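Local coordinates for endo-alpha-(1->5)-L-arabinanase (Bacillus licheniformis, PDB 6B7K), which probably hydrolyses internal alpha-(1->5)-linked arabinofuranosyl bonds in arabinan, a calcium-containing endo-acting enzyme of glycoside hydrolase family 43, at residues E192-D200 against G261-S269; V216-Y224 against T248-G259. All coordinates share one frame; numbering follows the deposited sequence.

Contact 1: E192-D200 against G261-S269; sequences EAPNITYKD and GHQDVLNNS. With CA (calcium ion), chain F.
The imidazole of His262, a residue predicted to matter for substrate recognition, has the methyl of Ala193 over one face, CB lying 3.7 Å from the ring centroid and shifted toward the CD2 rim. Next along, the carboxamides of Asn195 and Gln263 meet with their planes 41° apart, and ND2 of Asn195 is touched by CG2 of Val265, 3.3 Å away. Strands 192-199 and 263-266, from neighbouring blades of the five-bladed propeller, run nearly parallel, their axes 6.9 Å apart, joined by side-chain amides that reach side chains and backbone carbonyls. Gln263 folds back at chi2 (-59°), which brings NE2 to the carbonyl of Ala193 (NE2 to O 3.1 Å, almost in line with the C=O) and to OD1 of Asn195, a bond modelled too short to be trusted. OE1 of Gln263 accepts from Ser208, which is consistent with this orientation of the amide. An alanine in place of Gln263 would probably leave Ala193 O without this donor and Ser208 without this acceptor. Farther along, ND2 of Asn268 donates to Tyr198 O at 2.8 Å, while its OD1 faces the Thr197 hydroxyl at a doubtfully short distance. Asp264, whose OD1 also lies against CB of Asn195, chelates calcium through both oxygens, OD1 at 2.7 Å and OD2 at 2.5 Å from the ion; Asp84, Asp142 and a water held by Val265 O are further ligands. Val265 N bonds to OD1 and Ser25 to OD2, so both oxygens have a second partner, and the ion probably offsets much of the negative charge gathered by the three aspartates.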
ATOM      1  N   GLU A 192      -8.404   4.101  -2.255  1.00 34.26           N
ATOM      2  CA  GLU A 192      -6.991   4.103  -2.616  1.00 34.36           C
ATOM      3  C   GLU A 192      -6.288   3.024  -1.798  1.00 34.26           C
ATOM      4  O   GLU A 192      -6.931   2.245  -1.084  1.00 33.79           O
ATOM      5  CB  GLU A 192      -6.370   5.487  -2.395  1.00 34.81           C
ATOM      6  CG  GLU A 192      -6.395   5.970  -0.950  1.00 34.81           C
ATOM      7  CD  GLU A 192      -5.930   7.409  -0.799  1.00 36.59           C
ATOM      8  OE1 GLU A 192      -5.562   8.030  -1.817  1.00 37.62           O
ATOM      9  OE2 GLU A 192      -5.936   7.922   0.341  1.00 37.34           O
ATOM     10  N   ALA A 193      -4.964   2.981  -1.911  1.00 35.16           N
ATOM     11  CA  ALA A 193      -4.116   2.102  -1.113  1.00 35.29           C
ATOM     12  C   ALA A 193      -4.522   0.626  -1.188  1.00 34.79           C
ATOM     13  O   ALA A 193      -4.763  -0.009  -0.157  1.00 34.53           O
ATOM     14  CB  ALA A 193      -4.092   2.573   0.334  1.00 35.77           C
ATOM     15  N   PRO A 194      -4.580   0.046  -2.385  1.00 34.70           N
ATOM     16  CA  PRO A 194      -5.023  -1.344  -2.496  1.00 34.54           C
ATOM     17  C   PRO A 194      -3.899  -2.326  -2.217  1.00 35.60           C
ATOM     18  O   PRO A 194      -2.730  -2.071  -2.508  1.00 37.09           O
ATOM     19  CB  PRO A 194      -5.480  -1.440  -3.954  1.00 35.19           C
ATOM     20  CG  PRO A 194      -4.542  -0.517  -4.667  1.00 35.97           C
ATOM     21  CD  PRO A 194      -4.223   0.608  -3.701  1.00 35.58           C
ATOM     22  N   ASN A 195      -4.269  -3.463  -1.633  1.00 35.81           N
ATOM     23  CA  ASN A 195      -3.347  -4.586  -1.528  1.00 37.42           C
ATOM     24  C   ASN A 195      -4.149  -5.876  -1.641  1.00 37.12           C
ATOM     25  O   ASN A 195      -5.218  -6.000  -1.036  1.00 37.24           O
ATOM     26  CB  ASN A 195      -2.531  -4.540  -0.225  1.00 38.98           C
ATOM     27  CG  ASN A 195      -3.375  -4.752   1.012  1.00 40.46           C
ATOM     28  OD1 ASN A 195      -3.864  -3.798   1.618  1.00 41.28           O
ATOM     29  ND2 ASN A 195      -3.537  -6.010   1.405  1.00 41.14           N
ATOM     30  N   ILE A 196      -3.639  -6.817  -2.433  1.00 36.95           N
ATOM     31  CA  ILE A 196      -4.335  -8.060  -2.748  1.00 36.15           C
ATOM     32  C   ILE A 196      -3.527  -9.226  -2.200  1.00 36.70           C
ATOM     33  O   ILE A 196      -2.292  -9.218  -2.257  1.00 37.58           O
ATOM     34  CB  ILE A 196      -4.548  -8.221  -4.268  1.00 36.30           C
ATOM     35  CG1 ILE A 196      -5.080  -6.926  -4.878  1.00 35.36           C
ATOM     36  CG2 ILE A 196      -5.490  -9.378  -4.556  1.00 37.28           C
ATOM     37  CD1 ILE A 196      -5.268  -6.998  -6.374  1.00 36.58           C
ATOM     38  N   THR A 197      -4.225 -10.232  -1.675  1.00 36.43           N
ATOM     39  CA  THR A 197      -3.583 -11.445  -1.196  1.00 37.69           C
ATOM     40  C   THR A 197      -4.467 -12.645  -1.502  1.00 38.46           C
ATOM     41  O   THR A 197      -5.697 -12.546  -1.507  1.00 37.83           O
ATOM     42  CB  THR A 197      -3.292 -11.384   0.311  1.00 37.93           C
ATOM     43  OG1 THR A 197      -2.750 -12.639   0.745  1.00 39.74           O
ATOM     44  CG2 THR A 197      -4.560 -11.081   1.091  1.00 36.80           C
ATOM     45  N   TYR A 198      -3.823 -13.780  -1.759  1.00 40.51           N
ATOM     46  CA  TYR A 198      -4.508 -15.036  -2.030  1.00 42.73           C
ATOM     47  C   TYR A 198      -4.477 -15.925  -0.793  1.00 44.58           C
ATOM     48  O   TYR A 198      -3.444 -16.050  -0.130  1.00 45.07           O
ATOM     49  CB  TYR A 198      -3.865 -15.769  -3.210  1.00 44.49           C
ATOM     50  CG  TYR A 198      -4.428 -17.154  -3.459  1.00 46.54           C
ATOM     51  CD1 TYR A 198      -5.552 -17.337  -4.253  1.00 46.54           C
ATOM     52  CD2 TYR A 198      -3.831 -18.280  -2.903  1.00 48.53           C
ATOM     53  CE1 TYR A 198      -6.068 -18.597  -4.481  1.00 48.75           C
ATOM     54  CE2 TYR A 198      -4.343 -19.545  -3.125  1.00 50.43           C
ATOM     55  CZ  TYR A 198      -5.460 -19.697  -3.916  1.00 50.48           C
ATOM     56  OH  TYR A 198      -5.967 -20.954  -4.140  1.00 53.14           O
ATOM     57  N   LYS A 199      -5.614 -16.549  -0.493  1.00 45.99           N
ATOM     58  CA  LYS A 199      -5.687 -17.485   0.626  1.00 47.53           C
ATOM     59  C   LYS A 199      -6.854 -18.433   0.407  1.00 49.17           C
ATOM     60  O   LYS A 199      -8.004 -17.987   0.324  1.00 48.28           O
ATOM     61  CB  LYS A 199      -5.837 -16.751   1.954  1.00 46.31           C
ATOM     62  CG  LYS A 199      -6.100 -17.692   3.112  1.00 47.87           C
ATOM     63  CD  LYS A 199      -6.152 -16.963   4.432  1.00 46.98           C
ATOM     64  CE  LYS A 199      -6.548 -17.908   5.553  1.00 49.48           C
ATOM     65  NZ  LYS A 199      -5.615 -19.060   5.669  1.00 51.99           N
ATOM     66  N   ASP A 200      -6.556 -19.726   0.319  1.00 52.27           N
ATOM     67  CA  ASP A 200      -7.557 -20.789   0.256  1.00 55.11           C
ATOM     68  C   ASP A 200      -8.602 -20.518  -0.827  1.00 55.06           C
ATOM     69  O   ASP A 200      -9.807 -20.475  -0.578  1.00 55.45           O
ATOM     70  CB  ASP A 200      -8.212 -20.993   1.624  1.00 56.09           C
ATOM     71  CG  ASP A 200      -7.260 -21.599   2.642  1.00 57.58           C
ATOM     72  OD1 ASP A 200      -6.298 -20.911   3.042  1.00 56.20           O
ATOM     73  OD2 ASP A 200      -7.473 -22.765   3.037  1.00 60.50           O
ATOM     74  N   GLY A 261      -5.852   3.500   7.923  1.00 41.22           N
ATOM     75  CA  GLY A 261      -5.827   3.296   6.489  1.00 40.97           C
ATOM     76  C   GLY A 261      -4.440   2.988   5.972  1.00 39.97           C
ATOM     77  O   GLY A 261      -3.510   2.719   6.735  1.00 39.24           O
ATOM     78  N   HIS A 262      -4.327   3.078   4.643  1.00 39.54           N
ATOM     79  CA  HIS A 262      -3.216   2.559   3.851  1.00 39.48           C
ATOM     80  C   HIS A 262      -2.607   1.320   4.488  1.00 36.61           C
ATOM     81  O   HIS A 262      -1.455   1.334   4.933  1.00 36.11           O
ATOM     82  CB  HIS A 262      -2.140   3.617   3.623  1.00 40.69           C
ATOM     83  CG  HIS A 262      -1.312   3.353   2.406  1.00 40.71           C
ATOM     84  ND1 HIS A 262      -0.471   2.265   2.303  1.00 43.04           N
ATOM     85  CD2 HIS A 262      -1.220   4.013   1.228  1.00 43.31           C
ATOM     86  CE1 HIS A 262       0.114   2.273   1.119  1.00 45.24           C
ATOM     87  NE2 HIS A 262      -0.326   3.323   0.447  1.00 43.44           N
ATOM     88  N   GLN A 263      -3.384   0.247   4.529  1.00 35.69           N
ATOM     89  CA  GLN A 263      -2.978  -0.994   5.157  1.00 34.94           C
ATOM     90  C   GLN A 263      -2.152  -1.843   4.196  1.00 34.40           C
ATOM     91  O   GLN A 263      -2.021  -1.549   3.004  1.00 34.39           O
ATOM     92  CB  GLN A 263      -4.202  -1.779   5.626  1.00 34.93           C
ATOM     93  CG  GLN A 263      -4.939  -2.492   4.500  1.00 34.89           C
ATOM     94  CD  GLN A 263      -5.441  -1.542   3.426  1.00 34.10           C
ATOM     95  OE1 GLN A 263      -5.967  -0.470   3.724  1.00 33.73           O
ATOM     96  NE2 GLN A 263      -5.267  -1.928   2.169  1.00 33.91           N
ATOM     97  N   ASP A 264      -1.584  -2.914   4.742  1.00 34.33           N
ATOM     98  CA  ASP A 264      -0.922  -3.938   3.952  1.00 34.92           C
ATOM     99  C   ASP A 264      -0.857  -5.197   4.801  1.00 35.61           C
ATOM    100  O   ASP A 264      -0.826  -5.125   6.032  1.00 35.66           O
ATOM    101  CB  ASP A 264       0.480  -3.505   3.504  1.00 34.72           C
ATOM    102  CG  ASP A 264       0.949  -4.241   2.262  1.00 34.76           C
ATOM    103  OD1 ASP A 264       0.275  -5.207   1.847  1.00 35.04           O
ATOM    104  OD2 ASP A 264       1.985  -3.846   1.692  1.00 35.15           O
ATOM    105  N   VAL A 265      -0.852  -6.349   4.135  1.00 36.31           N
ATOM    106  CA  VAL A 265      -0.860  -7.644   4.804  1.00 37.92           C
ATOM    107  C   VAL A 265       0.427  -8.387   4.473  1.00 39.12           C
ATOM    108  O   VAL A 265       0.935  -8.303   3.349  1.00 39.28           O
ATOM    109  CB  VAL A 265      -2.096  -8.483   4.413  1.00 38.54           C
ATOM    110  CG1 VAL A 265      -3.364  -7.837   4.949  1.00 38.02           C
ATOM    111  CG2 VAL A 265      -2.177  -8.644   2.902  1.00 39.02           C
ATOM    112  N   LEU A 266       0.953  -9.115   5.458  1.00 39.87           N
ATOM    113  CA  LEU A 266       2.184  -9.878   5.303  1.00 40.70           C
ATOM    114  C   LEU A 266       1.939 -11.320   5.710  1.00 42.44           C
ATOM    115  O   LEU A 266       1.461 -11.583   6.820  1.00 42.98           O
ATOM    116  CB  LEU A 266       3.319  -9.290   6.148  1.00 40.32           C
ATOM    117  CG  LEU A 266       4.587 -10.140   6.286  1.00 41.03           C
ATOM    118  CD1 LEU A 266       5.281 -10.302   4.942  1.00 41.13           C
ATOM    119  CD2 LEU A 266       5.531  -9.537   7.319  1.00 40.86           C
ATOM    120  N   ASN A 267       2.265 -12.248   4.809  1.00 43.54           N
ATOM    121  CA  ASN A 267       2.226 -13.684   5.076  1.00 44.68           C
ATOM    122  C   ASN A 267       0.838 -14.159   5.496  1.00 43.46           C
ATOM    123  O   ASN A 267       0.710 -15.193   6.161  1.00 44.63           O
ATOM    124  CB  ASN A 267       3.267 -14.071   6.137  1.00 46.24           C
ATOM    125  CG  ASN A 267       3.741 -15.506   5.999  1.00 48.68           C
ATOM    126  OD1 ASN A 267       3.551 -16.142   4.961  1.00 49.60           O
ATOM    127  ND2 ASN A 267       4.373 -16.023   7.047  1.00 49.95           N
ATOM    128  N   ASN A 268      -0.204 -13.412   5.117  1.00 41.64           N
ATOM    129  CA  ASN A 268      -1.591 -13.757   5.442  1.00 41.23           C
ATOM    130  C   ASN A 268      -1.791 -13.926   6.946  1.00 40.76           C
ATOM    131  O   ASN A 268      -2.540 -14.798   7.394  1.00 41.44           O
ATOM    132  CB  ASN A 268      -2.042 -15.016   4.696  1.00 42.73           C
ATOM    133  CG  ASN A 268      -2.346 -14.754   3.237  1.00 42.77           C
ATOM    134  OD1 ASN A 268      -2.705 -13.639   2.857  1.00 41.89           O
ATOM    135  ND2 ASN A 268      -2.212 -15.785   2.410  1.00 43.99           N
ATOM    136  N   SER A 269      -1.121 -13.089   7.737  1.00 39.69           N
ATOM    137  CA  SER A 269      -1.195 -13.235   9.186  1.00 39.96           C
ATOM    138  C   SER A 269      -0.935 -11.925   9.916  1.00 38.18           C
ATOM    139  O   SER A 269      -1.099 -11.853  11.138  1.00 38.44           O
ATOM    140  CB  SER A 269      -0.202 -14.298   9.662  1.00 41.74           C
ATOM    141  OG  SER A 269       1.128 -13.936   9.330  1.00 42.05           O
TER
HETATM  142 CA    CA F 302       2.040  -5.471  -0.225  1.00 34.09          CA
HETATM  143  O   HOH W   1       1.768  -7.781   0.963  1.00 23.56           O

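Contact 2: V216-Y224 against T248-G259; sequences VDSTYKIAY and TILDSGNDRWKG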
ATOM      1  N   VAL A 216      -6.510  13.890  13.290  1.00 50.96           N
ATOM      2  CA  VAL A 216      -7.534  13.416  14.222  1.00 50.70           C
ATOM      3  C   VAL A 216      -8.903  13.388  13.559  1.00 49.87           C
ATOM      4  O   VAL A 216      -9.726  12.510  13.847  1.00 51.14           O
ATOM      5  CB  VAL A 216      -7.552  14.296  15.492  1.00 49.09           C
ATOM      6  CG1 VAL A 216      -8.736  13.948  16.385  1.00 48.61           C
ATOM      7  CG2 VAL A 216      -6.275  14.144  16.263  1.00 49.76           C
ATOM      8  N   ASP A 217      -9.167  14.330  12.657  1.00 48.43           N
ATOM      9  CA  ASP A 217     -10.478  14.482  12.043  1.00 47.88           C
ATOM     10  C   ASP A 217     -10.624  13.736  10.720  1.00 50.75           C
ATOM     11  O   ASP A 217     -11.657  13.877  10.060  1.00 51.89           O
ATOM     12  CB  ASP A 217     -10.782  15.965  11.827  1.00 45.14           C
ATOM     13  CG  ASP A 217     -11.406  16.612  13.039  1.00 43.19           C
ATOM     14  OD1 ASP A 217     -11.762  15.884  13.989  1.00 43.13           O
ATOM     15  OD2 ASP A 217     -11.542  17.852  13.038  1.00 42.28           O
ATOM     16  N   SER A 218      -9.636  12.945  10.320  1.00 53.05           N
ATOM     17  CA  SER A 218      -9.690  12.293   9.020  1.00 56.13           C
ATOM     18  C   SER A 218     -10.651  11.111   9.035  1.00 58.55           C
ATOM     19  O   SER A 218     -10.685  10.328   9.988  1.00 59.28           O
ATOM     20  CB  SER A 218      -8.296  11.831   8.595  1.00 58.17           C
ATOM     21  OG  SER A 218      -7.704  11.001   9.578  1.00 59.18           O
ATOM     22  N   THR A 219     -11.437  10.991   7.968  1.00 60.82           N
ATOM     23  CA  THR A 219     -12.339   9.857   7.775  1.00 64.35           C
ATOM     24  C   THR A 219     -11.613   8.825   6.927  1.00 70.42           C
ATOM     25  O   THR A 219     -11.578   8.929   5.702  1.00 72.94           O
ATOM     26  CB  THR A 219     -13.633  10.297   7.102  1.00 63.25           C
ATOM     27  OG1 THR A 219     -13.338  10.805   5.795  1.00 63.93           O
ATOM     28  CG2 THR A 219     -14.325  11.392   7.914  1.00 59.45           C
ATOM     29  N   TYR A 220     -10.993   7.851   7.574  1.00 47.18           N
ATOM     30  CA  TYR A 220     -10.227   6.842   6.866  1.00 45.87           C
ATOM     31  C   TYR A 220     -10.674   5.476   7.362  1.00 46.90           C
ATOM     32  O   TYR A 220     -10.714   5.234   8.573  1.00 47.48           O
ATOM     33  CB  TYR A 220      -8.719   7.048   7.087  1.00 44.74           C
ATOM     34  CG  TYR A 220      -7.822   6.843   5.871  1.00 43.22           C
ATOM     35  CD1 TYR A 220      -8.339   6.867   4.582  1.00 42.74           C
ATOM     36  CD2 TYR A 220      -6.452   6.628   6.021  1.00 41.99           C
ATOM     37  CE1 TYR A 220      -7.517   6.682   3.478  1.00 41.79           C
ATOM     38  CE2 TYR A 220      -5.625   6.439   4.924  1.00 40.68           C
ATOM     39  CZ  TYR A 220      -6.163   6.465   3.658  1.00 40.83           C
ATOM     40  OH  TYR A 220      -5.335   6.284   2.576  1.00 39.99           O
ATOM     41  N   LYS A 221     -10.994   4.583   6.431  1.00 48.35           N
ATOM     42  CA  LYS A 221     -11.491   3.261   6.769  1.00 51.22           C
ATOM     43  C   LYS A 221     -10.713   2.212   5.990  1.00 44.98           C
ATOM     44  O   LYS A 221      -9.980   2.521   5.049  1.00 42.00           O
ATOM     45  CB  LYS A 221     -12.992   3.144   6.485  1.00 58.78           C
ATOM     46  CG  LYS A 221     -13.844   4.072   7.322  1.00 65.81           C
ATOM     47  CD  LYS A 221     -15.251   4.125   6.765  1.00 71.00           C
ATOM     48  CE  LYS A 221     -16.062   5.209   7.442  1.00 80.12           C
ATOM     49  NZ  LYS A 221     -15.466   6.549   7.198  1.00 86.27           N
ATOM     50  N   ILE A 222     -10.876   0.958   6.404  1.00 42.41           N
ATOM     51  CA  ILE A 222     -10.254  -0.189   5.752  1.00 39.72           C
ATOM     52  C   ILE A 222     -11.362  -1.163   5.381  1.00 39.68           C
ATOM     53  O   ILE A 222     -12.095  -1.638   6.259  1.00 40.73           O
ATOM     54  CB  ILE A 222      -9.209  -0.867   6.651  1.00 38.54           C
ATOM     55  CG1 ILE A 222      -8.037   0.081   6.917  1.00 37.33           C
ATOM     56  CG2 ILE A 222      -8.723  -2.162   6.019  1.00 38.02           C
ATOM     57  CD1 ILE A 222      -7.017  -0.474   7.882  1.00 36.88           C
ATOM     58  N   ALA A 223     -11.486  -1.455   4.087  1.00 38.61           N
ATOM     59  CA  ALA A 223     -12.524  -2.335   3.573  1.00 39.03           C
ATOM     60  C   ALA A 223     -11.896  -3.403   2.689  1.00 38.24           C
ATOM     61  O   ALA A 223     -10.859  -3.177   2.060  1.00 37.89           O
ATOM     62  CB  ALA A 223     -13.580  -1.557   2.780  1.00 39.73           C
ATOM     63  N   TYR A 224     -12.544  -4.565   2.634  1.00 38.24           N
ATOM     64  CA  TYR A 224     -11.997  -5.725   1.946  1.00 37.99           C
ATOM     65  C   TYR A 224     -13.061  -6.384   1.079  1.00 39.49           C
ATOM     66  O   TYR A 224     -14.261  -6.137   1.228  1.00 40.70           O
ATOM     67  CB  TYR A 224     -11.421  -6.746   2.942  1.00 37.63           C
ATOM     68  CG  TYR A 224     -12.383  -7.159   4.033  1.00 38.23           C
ATOM     69  CD1 TYR A 224     -12.521  -6.400   5.186  1.00 38.31           C
ATOM     70  CD2 TYR A 224     -13.147  -8.312   3.914  1.00 39.18           C
ATOM     71  CE1 TYR A 224     -13.397  -6.770   6.186  1.00 39.29           C
ATOM     72  CE2 TYR A 224     -14.024  -8.693   4.914  1.00 40.37           C
ATOM     73  CZ  TYR A 224     -14.145  -7.916   6.047  1.00 40.52           C
ATOM     74  OH  TYR A 224     -15.015  -8.283   7.045  1.00 42.21           O
ATOM     75  N   THR A 248     -16.748  -4.251   2.776  1.00 41.19           N
ATOM     76  CA  THR A 248     -17.035  -4.542   4.175  1.00 41.85           C
ATOM     77  C   THR A 248     -15.930  -3.943   5.037  1.00 40.78           C
ATOM     78  O   THR A 248     -14.750  -4.253   4.845  1.00 40.01           O
ATOM     79  CB  THR A 248     -17.146  -6.045   4.405  1.00 42.14           C
ATOM     80  OG1 THR A 248     -16.067  -6.706   3.735  1.00 41.16           O
ATOM     81  CG2 THR A 248     -18.472  -6.571   3.880  1.00 43.12           C
ATOM     82  N   ILE A 249     -16.310  -3.087   5.978  1.00 41.22           N
ATOM     83  CA  ILE A 249     -15.344  -2.321   6.756  1.00 40.80           C
ATOM     84  C   ILE A 249     -14.696  -3.228   7.796  1.00 41.05           C
ATOM     85  O   ILE A 249     -15.383  -3.832   8.625  1.00 43.20           O
ATOM     86  CB  ILE A 249     -16.008  -1.107   7.416  1.00 42.29           C
ATOM     87  CG1 ILE A 249     -16.414  -0.090   6.347  1.00 42.82           C
ATOM     88  CG2 ILE A 249     -15.076  -0.477   8.437  1.00 42.01           C
ATOM     89  CD1 ILE A 249     -17.166   1.099   6.893  1.00 45.12           C
ATOM     90  N   LEU A 250     -13.369  -3.324   7.748  1.00 39.15           N
ATOM     91  CA  LEU A 250     -12.614  -4.077   8.739  1.00 39.43           C
ATOM     92  C   LEU A 250     -12.222  -3.228   9.936  1.00 40.53           C
ATOM     93  O   LEU A 250     -12.087  -3.756  11.047  1.00 41.49           O
ATOM     94  CB  LEU A 250     -11.350  -4.667   8.104  1.00 37.42           C
ATOM     95  CG  LEU A 250     -10.466  -5.543   8.992  1.00 37.23           C
ATOM     96  CD1 LEU A 250     -11.223  -6.779   9.457  1.00 38.06           C
ATOM     97  CD2 LEU A 250      -9.192  -5.929   8.258  1.00 36.84           C
ATOM     98  N   ASP A 251     -12.042  -1.925   9.735  1.00 40.23           N
ATOM     99  CA  ASP A 251     -11.614  -1.039  10.814  1.00 40.69           C
ATOM    100  C   ASP A 251     -12.006   0.385  10.458  1.00 40.86           C
ATOM    101  O   ASP A 251     -11.577   0.905   9.422  1.00 39.96           O
ATOM    102  CB  ASP A 251     -10.105  -1.149  11.033  1.00 39.21           C
ATOM    103  CG  ASP A 251      -9.628  -0.333  12.215  1.00 39.98           C
ATOM    104  OD1 ASP A 251     -10.473   0.073  13.041  1.00 41.71           O
ATOM    105  OD2 ASP A 251      -8.407  -0.092  12.314  1.00 39.35           O
ATOM    106  N   SER A 252     -12.817   1.015  11.308  1.00 41.94           N
ATOM    107  CA  SER A 252     -13.164   2.418  11.152  1.00 42.13           C
ATOM    108  C   SER A 252     -12.567   3.307  12.233  1.00 42.10           C
ATOM    109  O   SER A 252     -12.705   4.532  12.149  1.00 41.82           O
ATOM    110  CB  SER A 252     -14.693   2.590  11.134  1.00 44.17           C
ATOM    111  OG  SER A 252     -15.303   1.884  12.202  1.00 45.84           O
ATOM    112  N   GLY A 253     -11.911   2.734  13.231  1.00 42.72           N
ATOM    113  CA  GLY A 253     -11.252   3.491  14.274  1.00 44.04           C
ATOM    114  C   GLY A 253     -11.948   3.339  15.618  1.00 47.15           C
ATOM    115  O   GLY A 253     -13.062   2.826  15.732  1.00 49.00           O
ATOM    116  N   ASN A 254     -11.250   3.801  16.650  1.00 47.63           N
ATOM    117  CA  ASN A 254     -11.780   3.805  18.008  1.00 50.04           C
ATOM    118  C   ASN A 254     -11.560   5.200  18.592  1.00 50.95           C
ATOM    119  O   ASN A 254     -11.260   6.166  17.880  1.00 50.04           O
ATOM    120  CB  ASN A 254     -11.143   2.690  18.850  1.00 50.64           C
ATOM    121  CG  ASN A 254      -9.624   2.674  18.759  1.00 49.12           C
ATOM    122  OD1 ASN A 254      -9.005   3.632  18.298  1.00 48.59           O
ATOM    123  ND2 ASN A 254      -9.019   1.578  19.205  1.00 48.44           N
ATOM    124  N   ASP A 255     -11.705   5.320  19.912  1.00 53.29           N
ATOM    125  CA  ASP A 255     -11.565   6.627  20.548  1.00 55.51           C
ATOM    126  C   ASP A 255     -10.124   7.126  20.514  1.00 54.94           C
ATOM    127  O   ASP A 255      -9.893   8.340  20.482  1.00 55.74           O
ATOM    128  CB  ASP A 255     -12.074   6.565  21.988  1.00 58.33           C
ATOM    129  CG  ASP A 255     -13.581   6.396  22.067  1.00 60.35           C
ATOM    130  OD1 ASP A 255     -14.107   5.414  21.503  1.00 59.19           O
ATOM    131  OD2 ASP A 255     -14.239   7.246  22.702  1.00 63.28           O
ATOM    132  N   ARG A 256      -9.150   6.218  20.516  1.00 53.44           N
ATOM    133  CA  ARG A 256      -7.744   6.609  20.521  1.00 52.70           C
ATOM    134  C   ARG A 256      -7.204   6.776  19.102  1.00 50.76           C
ATOM    135  O   ARG A 256      -6.676   7.835  18.753  1.00 50.88           O
ATOM    136  CB  ARG A 256      -6.918   5.579  21.303  1.00 52.43           C
ATOM    137  CG  ARG A 256      -5.460   5.468  20.868  1.00 49.86           C
ATOM    138  CD  ARG A 256      -4.496   6.147  21.827  1.00 50.51           C
ATOM    139  NE  ARG A 256      -3.114   5.834  21.474  1.00 48.60           N
ATOM    140  CZ  ARG A 256      -2.049   6.258  22.146  1.00 49.41           C
ATOM    141  NH1 ARG A 256      -2.200   7.022  23.217  1.00 52.16           N
ATOM    142  NH2 ARG A 256      -0.832   5.919  21.744  1.00 47.73           N
ATOM    143  N   TRP A 257      -7.337   5.743  18.275  1.00 49.19           N
ATOM    144  CA  TRP A 257      -6.813   5.756  16.916  1.00 46.97           C
ATOM    145  C   TRP A 257      -7.934   6.129  15.956  1.00 47.19           C
ATOM    146  O   TRP A 257      -8.963   5.448  15.901  1.00 47.73           O
ATOM    147  CB  TRP A 257      -6.208   4.401  16.556  1.00 45.17           C
ATOM    148  CG  TRP A 257      -5.118   4.007  17.495  1.00 45.17           C
ATOM    149  CD1 TRP A 257      -5.180   3.059  18.471  1.00 46.42           C
ATOM    150  CD2 TRP A 257      -3.807   4.575  17.567  1.00 44.37           C
ATOM    151  NE1 TRP A 257      -3.983   2.992  19.141  1.00 46.66           N
ATOM    152  CE2 TRP A 257      -3.123   3.913  18.605  1.00 45.64           C
ATOM    153  CE3 TRP A 257      -3.143   5.575  16.853  1.00 43.43           C
ATOM    154  CZ2 TRP A 257      -1.805   4.218  18.945  1.00 45.87           C
ATOM    155  CZ3 TRP A 257      -1.838   5.875  17.189  1.00 43.72           C
ATOM    156  CH2 TRP A 257      -1.181   5.200  18.226  1.00 44.86           C
ATOM    157  N   LYS A 258      -7.729   7.207  15.205  1.00 46.93           N
ATOM    158  CA  LYS A 258      -8.736   7.744  14.306  1.00 47.52           C
ATOM    159  C   LYS A 258      -8.256   7.629  12.867  1.00 46.68           C
ATOM    160  O   LYS A 258      -7.067   7.803  12.583  1.00 46.10           O
ATOM    161  CB  LYS A 258      -9.046   9.203  14.645  1.00 48.71           C
ATOM    162  CG  LYS A 258      -9.043   9.491  16.139  1.00 50.21           C
ATOM    163  CD  LYS A 258     -10.009  10.605  16.498  1.00 52.14           C
ATOM    164  CE  LYS A 258     -11.452  10.130  16.440  1.00 52.70           C
ATOM    165  NZ  LYS A 258     -11.730   9.084  17.462  1.00 53.32           N
ATOM    166  N   GLY A 259      -9.189   7.329  11.970  1.00 47.10           N
ATOM    167  CA  GLY A 259      -8.904   7.201  10.561  1.00 46.16           C
ATOM    168  C   GLY A 259      -7.767   6.252  10.225  1.00 44.92           C
ATOM    169  O   GLY A 259      -6.705   6.671   9.754  1.00 44.51           O
TER
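Ile222 to Tyr224 pairs antiparallel with Thr248 to Asp251 through a classic beta bulge, in which Leu250 and Asp251 both face Ile222 and the register slips by one. Ile222 O takes a bond from Leu250 N at 2.6 Å and a weak one from Asp251 N, while Ile222 N donates to Asp251 O at 3.1 Å; beyond the bulge, Tyr224 N donates to Thr248 O. The phenol of Tyr224 leans across to the partner strand: CG sits between its own backbone N and carbonyl carbon (chi1 53°), which swings the ring over Thr248. The OG1 of Thr248 lies against one ring face, 3.1 Å from CE2, and also donates to Tyr224 O, approaching from above the carbonyl plane. At the ring edge, CB of Leu250 meets CE1 of Tyr224 at 3.5 Å. This pairing adds strand 248-251 at one edge of a four-stranded antiparallel sheet, one blade of the five-bladed beta-propeller of family 43. Past the bulge the chain leaves that blade: an Asx turn, Gly253 N to Asp251 OD1 at 3.0 Å, leads it toward strand 257-266, and OD2 of Asp251 forms a salt bridge with Arg273. The chain of Lys221 crosses that of Ile249 at an angle, CD to CD1 3.6 Å, before its ammonium reaches Asp210. Gly259, at a positive phi that favours glycine, packs against Tyr220, its CA 3.3 Å from Tyr220 O and its own O at the ring edge. The bent chain of Lys258 packs CD against Val216 CG1 and its NZ returns to Asn254 O.

In the fold
Along the chain the segments come in the order 192-200, 216-224, 248-259, 261-269, so contact 2 falls between the two halves of contact 1, and the centres are about 16 Å apart. Residues 192-199, 221-224 and 248-251 belong to one four-stranded blade, of which 191-199 and 248-251 are the two outermost strands; strand 257-266 starts the next blade and serves both contacts. Contact 1 thus joins neighbouring blades near the calcium, and contact 2 completes the blade that begins with strand 191-199 and carries the chain across. They meet at Tyr220, whose OH probably bonds weakly to Glu192, the predicted proton donor, while its ring packs on Gly261.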